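Dephospho-CoA kinase (Mycobacterium paratuberculosis, PDB 6N39) probably catalyses the last step of coenzyme A biosynthesis, the ATP-dependent phosphorylation of the 3'-hydroxyl group of dephospho-coenzyme A. Local coordinates at residues Asp271-Val276 against His342-Gly347; Gln351-Leu356 against Arg402-Trp407; Leu355-Trp360 against Pro395-Ala400. All blocks are in the same frame, centred on the assembly; numbering follows the deposited sequence.

Contact 1: residues Asp271-Val276 against His342-Gly347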
loop_
_atom_site.group_PDB
_atom_site.type_symbol
_atom_site.label_atom_id
_atom_site.label_comp_id
_atom_site.label_asym_id
_atom_site.label_seq_id
_atom_site.Cartn_x
_atom_site.Cartn_y
_atom_site.Cartn_z
ATOM N N ASP A 271 -12.178 -3.144 4.346
ATOM C CA ASP A 271 -11.901 -3.360 5.765
ATOM C C ASP A 271 -10.791 -4.382 5.942
ATOM O O ASP A 271 -10.826 -5.458 5.328
ATOM C CB ASP A 271 -13.143 -3.833 6.523
ATOM C CG ASP A 271 -14.207 -2.765 6.591
ATOM O OD1 ASP A 271 -14.963 -2.631 5.613
ATOM O OD2 ASP A 271 -14.267 -2.068 7.622
ATOM N N ILE A 272 -9.842 -4.052 6.821
ATOM C CA ILE A 272 -8.719 -4.904 7.188
ATOM C C ILE A 272 -8.703 -5.050 8.703
ATOM O O ILE A 272 -8.944 -4.078 9.419
ATOM C CB ILE A 272 -7.374 -4.295 6.740
ATOM C CG1 ILE A 272 -7.388 -3.942 5.250
ATOM C CG2 ILE A 272 -6.238 -5.255 7.105
ATOM C CD1 ILE A 272 -7.549 -5.177 4.323
ATOM N N GLN A 273 -8.378 -6.239 9.204
ATOM C CA GLN A 273 -8.139 -6.404 10.632
ATOM C C GLN A 273 -6.682 -6.781 10.868
ATOM O O GLN A 273 -6.189 -7.755 10.290
ATOM C CB GLN A 273 -9.059 -7.475 11.235
ATOM C CG GLN A 273 -8.794 -7.682 12.728
ATOM C CD GLN A 273 -9.753 -8.657 13.362
ATOM O OE1 GLN A 273 -10.726 -8.250 14.009
ATOM N NE2 GLN A 273 -9.490 -9.965 13.189
ATOM N N ILE A 274 -6.006 -6.018 11.721
ATOM C CA ILE A 274 -4.725 -6.407 12.299
ATOM C C ILE A 274 -4.998 -7.013 13.669
ATOM O O ILE A 274 -5.578 -6.345 14.546
ATOM C CB ILE A 274 -3.779 -5.201 12.424
ATOM C CG1 ILE A 274 -3.557 -4.525 11.059
ATOM C CG2 ILE A 274 -2.460 -5.635 13.057
ATOM C CD1 ILE A 274 -2.751 -3.215 11.172
ATOM N N THR A 275 -4.585 -8.269 13.861
ATOM C CA THR A 275 -4.675 -8.922 15.157
ATOM C C THR A 275 -3.388 -8.674 15.934
ATOM O O THR A 275 -2.297 -8.936 15.419
ATOM C CB THR A 275 -4.917 -10.432 14.989
ATOM O OG1 THR A 275 -6.197 -10.656 14.383
ATOM C CG2 THR A 275 -4.904 -11.123 16.331
ATOM N N VAL A 276 -3.511 -8.152 17.159
ATOM C CA VAL A 276 -2.356 -7.868 18.009
ATOM C C VAL A 276 -2.503 -8.658 19.298
ATOM O O VAL A 276 -3.532 -9.279 19.559
ATOM C CB VAL A 276 -2.188 -6.361 18.314
ATOM C CG1 VAL A 276 -1.961 -5.577 17.016
ATOM C CG2 VAL A 276 -3.430 -5.814 19.061
ATOM N N HIS A 342 -9.018 -2.042 11.387
ATOM C CA HIS A 342 -9.396 -2.365 12.758
ATOM C C HIS A 342 -8.243 -3.100 13.431
ATOM O O HIS A 342 -7.692 -4.041 12.861
ATOM C CB HIS A 342 -10.657 -3.245 12.778
ATOM C CG HIS A 342 -11.791 -2.715 11.949
ATOM N ND1 HIS A 342 -12.798 -1.938 12.478
ATOM C CD2 HIS A 342 -12.088 -2.869 10.637
ATOM C CE1 HIS A 342 -13.658 -1.619 11.523
ATOM N NE2 HIS A 342 -13.249 -2.170 10.396
ATOM N N ILE A 343 -7.899 -2.704 14.647
ATOM C CA ILE A 343 -6.831 -3.354 15.404
ATOM C C ILE A 343 -7.482 -3.990 16.622
ATOM O O ILE A 343 -7.985 -3.275 17.505
ATOM C CB ILE A 343 -5.741 -2.364 15.821
ATOM C CG1 ILE A 343 -5.305 -1.511 14.618
ATOM C CG2 ILE A 343 -4.549 -3.109 16.435
ATOM C CD1 ILE A 343 -4.193 -0.554 14.951
ATOM N N ARG A 344 -7.465 -5.324 16.664
ATOM C CA ARG A 344 -8.196 -6.088 17.666
ATOM C C ARG A 344 -7.280 -7.131 18.293
ATOM O O ARG A 344 -6.312 -7.590 17.671
ATOM C CB ARG A 344 -9.445 -6.762 17.047
ATOM C CG ARG A 344 -10.473 -5.750 16.448
ATOM C CD ARG A 344 -11.875 -6.400 16.406
ATOM N NE ARG A 344 -12.913 -5.501 15.905
ATOM C CZ ARG A 344 -13.205 -5.330 14.621
ATOM N NH1 ARG A 344 -12.520 -5.992 13.688
ATOM N NH2 ARG A 344 -14.185 -4.490 14.269
ATOM N N VAL A 345 -7.597 -7.497 19.537
ATOM C CA VAL A 345 -6.739 -8.355 20.349
ATOM C C VAL A 345 -7.065 -9.821 20.075
ATOM O O VAL A 345 -8.232 -10.227 20.110
ATOM C CB VAL A 345 -6.898 -8.026 21.844
ATOM C CG1 VAL A 345 -6.072 -9.003 22.710
ATOM C CG2 VAL A 345 -6.475 -6.564 22.132
ATOM N N ASP A 346 -6.021 -10.612 19.841
ATOM C CA ASP A 346 -6.048 -12.062 19.636
ATOM C C ASP A 346 -6.998 -12.783 20.590
ATOM O O ASP A 346 -6.771 -12.810 21.801
ATOM C CB ASP A 346 -4.618 -12.594 19.839
ATOM C CG ASP A 346 -4.459 -14.071 19.422
ATOM O OD1 ASP A 346 -5.220 -14.530 18.549
ATOM O OD2 ASP A 346 -3.577 -14.761 19.986
ATOM N N GLY A 347 -8.049 -13.402 20.045
ATOM C CA GLY A 347 -8.982 -14.185 20.825
ATOM C C GLY A 347 -10.185 -13.422 21.368
ATOM O O GLY A 347 -11.183 -14.049 21.733
#
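The imidazole of H342 meets the carboxylate of D271 at its edge, the two groups turned only 16° from coplanar. NE2 of H342 donates to OD2 of D271 over 3.0 Å in a nearly straight bond, with the acceptor in the ring plane. OD2 receives it on its anti lone pair and also bonds N340, while ND1 of H342 is hydrogen-bonded to NZ of K327. The R344 guanidinium is met on one face, toward the rim, by CB of H342 and at one edge by OE1 of Q273, to which NH1 of R344 donates a hydrogen bond over 2.9 Å. This donor approaches 26° out of the Q273 carbonyl plane, and the amide stands steeply to the guanidinium. CG of Q273 is anti to the backbone N (chi1 179°) and the chain runs on extended through CD, with the amide then turned to bring OE1 to R344. NE of R344 carries the stronger link, a salt bridge to D303.

Beneath these groups strands 270-276 and 339-345 run parallel as the central pair of a four-stranded mixed sheet in the UPF0157 (GrpB-like) region. Alternate residues of strand 270-276 turn their N-H and C=O to the partner strand, in the staggered pattern of a parallel pair: H342 N to I272 O and I274 N to H342 O are both 2.8 Å, and R344 N to I274 O is 3.0 Å. The pairing persists past the strand end, where D346 N reaches V276 O at 2.8 Å.

Side chains alternate: Q273, T275, H342 and R344 share the face on which helix 349-363 packs. On the other, I274, V276, I343 and V345 form an apolar layer in which CG1 of V276 touches CG2 of I343 at 3.6 Å, with A282 of helix 279-284 against both.

Contact 2: residues Gln351-Leu356 against Arg402-Trp407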
loop_
_atom_site.group_PDB
_atom_site.type_symbol
_atom_site.label_atom_id
_atom_site.label_comp_id
_atom_site.label_asym_id
_atom_site.label_seq_id
_atom_site.Cartn_x
_atom_site.Cartn_y
_atom_site.Cartn_z
ATOM N N GLN A 351 -12.382 -9.566 17.526
ATOM C CA GLN A 351 -11.343 -10.165 16.679
ATOM C C GLN A 351 -11.817 -11.467 16.039
ATOM O O GLN A 351 -11.548 -11.735 14.859
ATOM C CB GLN A 351 -10.089 -10.397 17.534
ATOM C CG GLN A 351 -8.820 -10.831 16.776
ATOM C CD GLN A 351 -8.719 -12.344 16.627
ATOM O OE1 GLN A 351 -9.295 -13.094 17.421
ATOM N NE2 GLN A 351 -7.974 -12.796 15.621
ATOM N N GLN A 352 -12.522 -12.300 16.803
ATOM C CA GLN A 352 -12.992 -13.568 16.246
ATOM C C GLN A 352 -14.135 -13.343 15.264
ATOM O O GLN A 352 -14.156 -13.927 14.173
ATOM C CB GLN A 352 -13.423 -14.486 17.387
ATOM C CG GLN A 352 -12.288 -14.775 18.366
ATOM C CD GLN A 352 -11.539 -16.018 17.982
ATOM O OE1 GLN A 352 -12.117 -17.103 17.969
ATOM N NE2 GLN A 352 -10.249 -15.876 17.641
ATOM N N PHE A 353 -15.074 -12.467 15.628
ATOM C CA PHE A 353 -16.258 -12.247 14.810
ATOM C C PHE A 353 -15.907 -11.655 13.449
ATOM O O PHE A 353 -16.552 -11.990 12.449
ATOM C CB PHE A 353 -17.247 -11.336 15.552
ATOM C CG PHE A 353 -18.547 -11.163 14.829
ATOM C CD1 PHE A 353 -19.240 -12.285 14.355
ATOM C CD2 PHE A 353 -19.076 -9.894 14.608
ATOM C CE1 PHE A 353 -20.440 -12.143 13.675
ATOM C CE2 PHE A 353 -20.289 -9.744 13.949
ATOM C CZ PHE A 353 -20.975 -10.870 13.475
ATOM N N ALA A 354 -14.903 -10.768 13.380
ATOM C CA ALA A 354 -14.557 -10.184 12.078
ATOM C C ALA A 354 -14.136 -11.260 11.071
ATOM O O ALA A 354 -14.451 -11.165 9.872
ATOM C CB ALA A 354 -13.449 -9.132 12.241
ATOM N N LEU A 355 -13.425 -12.290 11.536
ATOM C CA LEU A 355 -13.024 -13.398 10.663
ATOM C C LEU A 355 -14.201 -14.341 10.381
ATOM O O LEU A 355 -14.426 -14.787 9.227
ATOM C CB LEU A 355 -11.859 -14.151 11.325
ATOM C CG LEU A 355 -10.590 -13.333 11.649
ATOM C CD1 LEU A 355 -9.579 -14.147 12.425
ATOM C CD2 LEU A 355 -9.916 -12.792 10.374
ATOM N N LEU A 356 -14.975 -14.627 11.435
ATOM C CA LEU A 356 -16.101 -15.545 11.301
ATOM C C LEU A 356 -17.133 -15.012 10.311
ATOM O O LEU A 356 -17.715 -15.780 9.548
ATOM C CB LEU A 356 -16.749 -15.780 12.670
ATOM C CG LEU A 356 -18.090 -16.531 12.678
ATOM C CD1 LEU A 356 -17.947 -17.925 12.051
ATOM C CD2 LEU A 356 -18.701 -16.655 14.104
ATOM N N ARG A 402 -25.639 -14.046 16.541
ATOM C CA ARG A 402 -26.094 -15.323 17.084
ATOM C C ARG A 402 -26.059 -16.423 16.022
ATOM O O ARG A 402 -25.659 -17.565 16.305
ATOM C CB ARG A 402 -27.500 -15.173 17.680
ATOM C CG ARG A 402 -27.527 -14.317 18.959
ATOM C CD ARG A 402 -28.913 -14.273 19.599
ATOM N NE ARG A 402 -29.877 -13.596 18.732
ATOM C CZ ARG A 402 -30.320 -12.352 18.911
ATOM N NH1 ARG A 402 -29.910 -11.623 19.950
ATOM N NH2 ARG A 402 -31.181 -11.839 18.042
ATOM N N ARG A 403 -26.439 -16.090 14.788
ATOM C CA ARG A 403 -26.530 -17.112 13.750
ATOM C C ARG A 403 -25.146 -17.543 13.290
ATOM O O ARG A 403 -24.898 -18.735 13.087
ATOM C CB ARG A 403 -27.349 -16.598 12.569
ATOM C CG ARG A 403 -28.852 -16.483 12.838
ATOM C CD ARG A 403 -29.441 -15.346 12.017
ATOM N NE ARG A 403 -29.430 -15.627 10.587
ATOM C CZ ARG A 403 -29.636 -14.713 9.644
ATOM N NH1 ARG A 403 -29.847 -13.446 9.980
ATOM N NH2 ARG A 403 -29.624 -15.066 8.363
ATOM N N ALA A 404 -24.249 -16.579 13.081
ATOM C CA ALA A 404 -22.879 -16.904 12.717
ATOM C C ALA A 404 -22.253 -17.830 13.746
ATOM O O ALA A 404 -21.596 -18.813 13.387
ATOM C CB ALA A 404 -22.051 -15.623 12.577
ATOM N N TRP A 405 -22.457 -17.548 15.036
ATOM C CA TRP A 405 -21.837 -18.419 16.028
ATOM C C TRP A 405 -22.539 -19.769 16.115
ATOM O O TRP A 405 -21.892 -20.778 16.423
ATOM C CB TRP A 405 -21.771 -17.712 17.383
ATOM C CG TRP A 405 -20.545 -16.827 17.425
ATOM C CD1 TRP A 405 -20.505 -15.456 17.349
ATOM C CD2 TRP A 405 -19.180 -17.267 17.490
ATOM N NE1 TRP A 405 -19.192 -15.023 17.377
ATOM C CE2 TRP A 405 -18.365 -16.114 17.467
ATOM C CE3 TRP A 405 -18.572 -18.522 17.597
ATOM C CZ2 TRP A 405 -16.978 -16.182 17.544
ATOM C CZ3 TRP A 405 -17.189 -18.585 17.658
ATOM C CH2 TRP A 405 -16.412 -17.421 17.636
ATOM N N ASP A 406 -23.837 -19.829 15.814
ATOM C CA ASP A 406 -24.501 -21.132 15.708
ATOM C C ASP A 406 -23.872 -21.965 14.598
ATOM O O ASP A 406 -23.596 -23.160 14.768
ATOM C CB ASP A 406 -25.992 -20.944 15.441
ATOM C CG ASP A 406 -26.809 -20.880 16.706
ATOM O OD1 ASP A 406 -26.343 -21.404 17.734
ATOM O OD2 ASP A 406 -27.926 -20.310 16.668
ATOM N N TRP A 407 -23.644 -21.337 13.446
ATOM C CA TRP A 407 -22.986 -22.014 12.334
ATOM C C TRP A 407 -21.571 -22.438 12.715
ATOM O O TRP A 407 -21.122 -23.531 12.350
ATOM C CB TRP A 407 -22.966 -21.086 11.112
ATOM C CG TRP A 407 -22.225 -21.634 9.934
ATOM C CD1 TRP A 407 -22.714 -22.474 8.969
ATOM C CD2 TRP A 407 -20.860 -21.389 9.596
ATOM N NE1 TRP A 407 -21.734 -22.760 8.052
ATOM C CE2 TRP A 407 -20.586 -22.102 8.413
ATOM C CE3 TRP A 407 -19.839 -20.628 10.178
ATOM C CZ2 TRP A 407 -19.328 -22.083 7.803
ATOM C CZ3 TRP A 407 -18.594 -20.605 9.564
ATOM C CH2 TRP A 407 -18.354 -21.328 8.394
#
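Helices 351-356 and 402-407 cross steeply, their short axes 10.8 Å apart and inclined at 78°, and L356 and A404 bring the two backbones nearest each other. This is helix-helix packing in the C-terminal part of the UPF0157 (GrpB-like) region, between helix 349-363 and the final long helix 386-411, and it is made by apolar and aromatic groups.

L356 carries most of it. CG is anti to the backbone N (chi1 170°), and from it the two methyls diverge to different partners. CD2 settles over the face of the W405 indole as a CH-pi contact, 3.5 Å from the centroid of the five-membered ring and only 14° off its normal. The same methyl, CD2 of L356, rests against CB of A404 at 3.8 Å. CD1 instead meets W407 in the plane of that ring, at the benzo edge, 3.7 Å from CZ3. One leucine therefore fits between a tryptophan face and a tryptophan edge.

The neighbouring turn of helix 349-363 completes the fit. F353 presents its rim to the alanine, CE1 lying 4.0 Å from CB of A404, and Y401 meets the rings of both F353 and W405 edge-to-face. Q352 adds its aliphatic root alone: its polar end turns aside, OE1 bonding T312 and NE2 bonding OE1 of Q351 within the helix, while CB of Q352 sits at the edge of the W405 indole, 3.9 Å from CZ2.

Contact 3: residues Leu355-Trp360 against Pro395-Ala400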
loop_
_atom_site.group_PDB
_atom_site.type_symbol
_atom_site.label_atom_id
_atom_site.label_comp_id
_atom_site.label_asym_id
_atom_site.label_seq_id
_atom_site.Cartn_x
_atom_site.Cartn_y
_atom_site.Cartn_z
ATOM N N LEU A 355 -13.425 -12.290 11.536
ATOM C CA LEU A 355 -13.024 -13.398 10.663
ATOM C C LEU A 355 -14.201 -14.341 10.381
ATOM O O LEU A 355 -14.426 -14.787 9.227
ATOM C CB LEU A 355 -11.859 -14.151 11.325
ATOM C CG LEU A 355 -10.590 -13.333 11.649
ATOM C CD1 LEU A 355 -9.579 -14.147 12.425
ATOM C CD2 LEU A 355 -9.916 -12.792 10.374
ATOM N N LEU A 356 -14.975 -14.627 11.435
ATOM C CA LEU A 356 -16.101 -15.545 11.301
ATOM C C LEU A 356 -17.133 -15.012 10.311
ATOM O O LEU A 356 -17.715 -15.780 9.548
ATOM C CB LEU A 356 -16.749 -15.780 12.670
ATOM C CG LEU A 356 -18.090 -16.531 12.678
ATOM C CD1 LEU A 356 -17.947 -17.925 12.051
ATOM C CD2 LEU A 356 -18.701 -16.655 14.104
ATOM N N PHE A 357 -17.410 -13.709 10.353
ATOM C CA PHE A 357 -18.468 -13.119 9.532
ATOM C C PHE A 357 -18.217 -13.379 8.057
ATOM O O PHE A 357 -19.131 -13.781 7.317
ATOM C CB PHE A 357 -18.534 -11.614 9.849
ATOM C CG PHE A 357 -19.696 -10.871 9.230
ATOM C CD1 PHE A 357 -20.985 -11.035 9.701
ATOM C CD2 PHE A 357 -19.473 -9.958 8.215
ATOM C CE1 PHE A 357 -22.042 -10.325 9.146
ATOM C CE2 PHE A 357 -20.515 -9.235 7.669
ATOM C CZ PHE A 357 -21.804 -9.424 8.135
ATOM N N VAL A 358 -16.961 -13.217 7.624
ATOM C CA VAL A 358 -16.601 -13.526 6.240
ATOM C C VAL A 358 -16.834 -14.999 5.933
ATOM O O VAL A 358 -17.448 -15.345 4.910
ATOM C CB VAL A 358 -15.141 -13.131 5.959
ATOM C CG1 VAL A 358 -14.760 -13.541 4.544
ATOM C CG2 VAL A 358 -14.960 -11.637 6.155
ATOM N N ASP A 359 -16.315 -15.899 6.784
ATOM C CA ASP A 359 -16.457 -17.325 6.448
ATOM C C ASP A 359 -17.928 -17.756 6.441
ATOM O O ASP A 359 -18.374 -18.522 5.565
ATOM C CB ASP A 359 -15.652 -18.183 7.420
ATOM C CG ASP A 359 -14.165 -18.120 7.143
ATOM O OD1 ASP A 359 -13.814 -17.812 5.993
ATOM O OD2 ASP A 359 -13.353 -18.368 8.054
ATOM N N TRP A 360 -18.694 -17.254 7.406
ATOM C CA TRP A 360 -20.108 -17.578 7.521
ATOM C C TRP A 360 -20.870 -17.124 6.283
ATOM O O TRP A 360 -21.535 -17.929 5.627
ATOM C CB TRP A 360 -20.663 -16.934 8.798
ATOM C CG TRP A 360 -22.148 -17.036 8.957
ATOM C CD1 TRP A 360 -22.893 -18.180 9.000
ATOM C CD2 TRP A 360 -23.068 -15.950 9.101
ATOM N NE1 TRP A 360 -24.224 -17.870 9.156
ATOM C CE2 TRP A 360 -24.357 -16.509 9.226
ATOM C CE3 TRP A 360 -22.927 -14.556 9.138
ATOM C CZ2 TRP A 360 -25.502 -15.728 9.380
ATOM C CZ3 TRP A 360 -24.068 -13.778 9.293
ATOM C CH2 TRP A 360 -25.339 -14.370 9.412
ATOM N N PRO A 395 -29.187 -2.970 14.237
ATOM C CA PRO A 395 -29.923 -4.035 14.941
ATOM C C PRO A 395 -29.749 -5.413 14.304
ATOM O O PRO A 395 -29.756 -6.418 15.020
ATOM C CB PRO A 395 -31.382 -3.552 14.897
ATOM C CG PRO A 395 -31.286 -2.066 14.742
ATOM C CD PRO A 395 -30.073 -1.852 13.858
ATOM N N TRP A 396 -29.560 -5.485 12.987
ATOM C CA TRP A 396 -29.426 -6.779 12.322
ATOM C C TRP A 396 -28.206 -7.557 12.819
ATOM O O TRP A 396 -28.235 -8.794 12.858
ATOM C CB TRP A 396 -29.342 -6.574 10.806
ATOM C CG TRP A 396 -29.216 -7.851 10.021
ATOM C CD1 TRP A 396 -30.239 -8.664 9.603
ATOM C CD2 TRP A 396 -28.003 -8.465 9.561
ATOM N NE1 TRP A 396 -29.732 -9.740 8.904
ATOM C CE2 TRP A 396 -28.364 -9.641 8.867
ATOM C CE3 TRP A 396 -26.651 -8.134 9.666
ATOM C CZ2 TRP A 396 -27.415 -10.490 8.286
ATOM C CZ3 TRP A 396 -25.710 -8.970 9.069
ATOM C CH2 TRP A 396 -26.101 -10.137 8.397
ATOM N N PHE A 397 -27.134 -6.860 13.210
ATOM C CA PHE A 397 -25.937 -7.566 13.658
ATOM C C PHE A 397 -26.151 -8.376 14.929
ATOM O O PHE A 397 -25.419 -9.334 15.140
ATOM C CB PHE A 397 -24.763 -6.597 13.839
ATOM C CG PHE A 397 -24.185 -6.143 12.543
ATOM C CD1 PHE A 397 -23.380 -6.993 11.794
ATOM C CD2 PHE A 397 -24.484 -4.891 12.037
ATOM C CE1 PHE A 397 -22.857 -6.587 10.570
ATOM C CE2 PHE A 397 -23.967 -4.477 10.809
ATOM C CZ PHE A 397 -23.147 -5.332 10.078
ATOM N N ARG A 398 -27.169 -8.090 15.748
ATOM C CA ARG A 398 -27.363 -8.925 16.934
ATOM C C ARG A 398 -27.771 -10.347 16.546
ATOM O O ARG A 398 -27.188 -11.342 17.015
ATOM C CB ARG A 398 -28.394 -8.290 17.861
ATOM C CG ARG A 398 -28.012 -6.876 18.314
ATOM C CD ARG A 398 -28.796 -6.447 19.562
ATOM N NE ARG A 398 -30.243 -6.355 19.331
ATOM C CZ ARG A 398 -30.868 -5.284 18.834
ATOM N NH1 ARG A 398 -30.184 -4.196 18.502
ATOM N NH2 ARG A 398 -32.181 -5.298 18.664
ATOM N N ASP A 399 -28.746 -10.459 15.650
ATOM C CA ASP A 399 -29.195 -11.773 15.199
ATOM C C ASP A 399 -28.161 -12.414 14.286
ATOM O O ASP A 399 -27.959 -13.635 14.332
ATOM C CB ASP A 399 -30.549 -11.641 14.497
ATOM C CG ASP A 399 -31.079 -12.958 13.975
ATOM O OD1 ASP A 399 -31.337 -13.884 14.782
ATOM O OD2 ASP A 399 -31.274 -13.041 12.747
ATOM N N ALA A 400 -27.465 -11.605 13.476
ATOM C CA ALA A 400 -26.395 -12.160 12.657
ATOM C C ALA A 400 -25.285 -12.737 13.528
ATOM O O ALA A 400 -24.719 -13.784 13.203
ATOM C CB ALA A 400 -25.839 -11.097 11.715
#
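F357 points its ring tip at two aromatic side chains of the other helix, and each pair is turned differently. Against W396 the meeting is rim to rim: CE1 of F357 lies 3.9 Å from CZ3 of W396, each atom near the plane of the other ring, while the side chains cross obliquely. Against F397 the side chains cross at about a right angle, yet the ring planes are inclined at 46° with centroids 5.9 Å apart, an oblique pair that is neither stacked nor T-shaped. CZ of F357 touches CE1 of F397 at 3.9 Å and lies near the plane of the F397 ring. CG of F357 is anti to the backbone N (chi1 -172°), and the CE1-CZ side of the ring meets both partners.

W360, one turn on, uses its six-membered ring. The carbonyl O of A400 stands over one face of the indole, 3.9 Å from CH2 of W360, and CB of A400 packs 4.0 Å from CZ3 of W360. CH2 of W396 comes to the edge of the W360 indole, 4.3 Å from CZ3 of W360. CB of A400 also lies over one face of W396, toward the rim, so it touches both indoles.

Y371 of helix 365-382 joins the cluster, stacking on W396 and meeting F357 edge-to-face. With helices 355-360 and 395-400 inclined at 78° and their axes 12.9 Å apart, the long aromatic side chains span the gap. The arrangement is an aromatic cluster joining three successive helices, 349-363, 365-382 and 386-411, at the C-terminal end of the UPF0157 (GrpB-like) region.

In the fold
All three contacts are largely buried and lie in the UPF0157 region, away from the predicted ATP site. Contact 1, its centre about 18 Å from that of the chain, joins two strands through regular backbone bonding and polar side-chain pairs; contacts 2 and 3, farther out with centres about 28 Å away, join helices by apolar and aromatic packing. They are neighbouring parts of one interface, between helices 349-363 and 386-411: close methyl-to-indole packing in contact 2 gives way to wider, ring-to-ring contact in contact 3, and W360 bridges them by packing on A404 and W407. Helix 349-363 is common to all of this: its Q351 bonds Q273 and T275 of contact 1, while its other side receives helix 386-411.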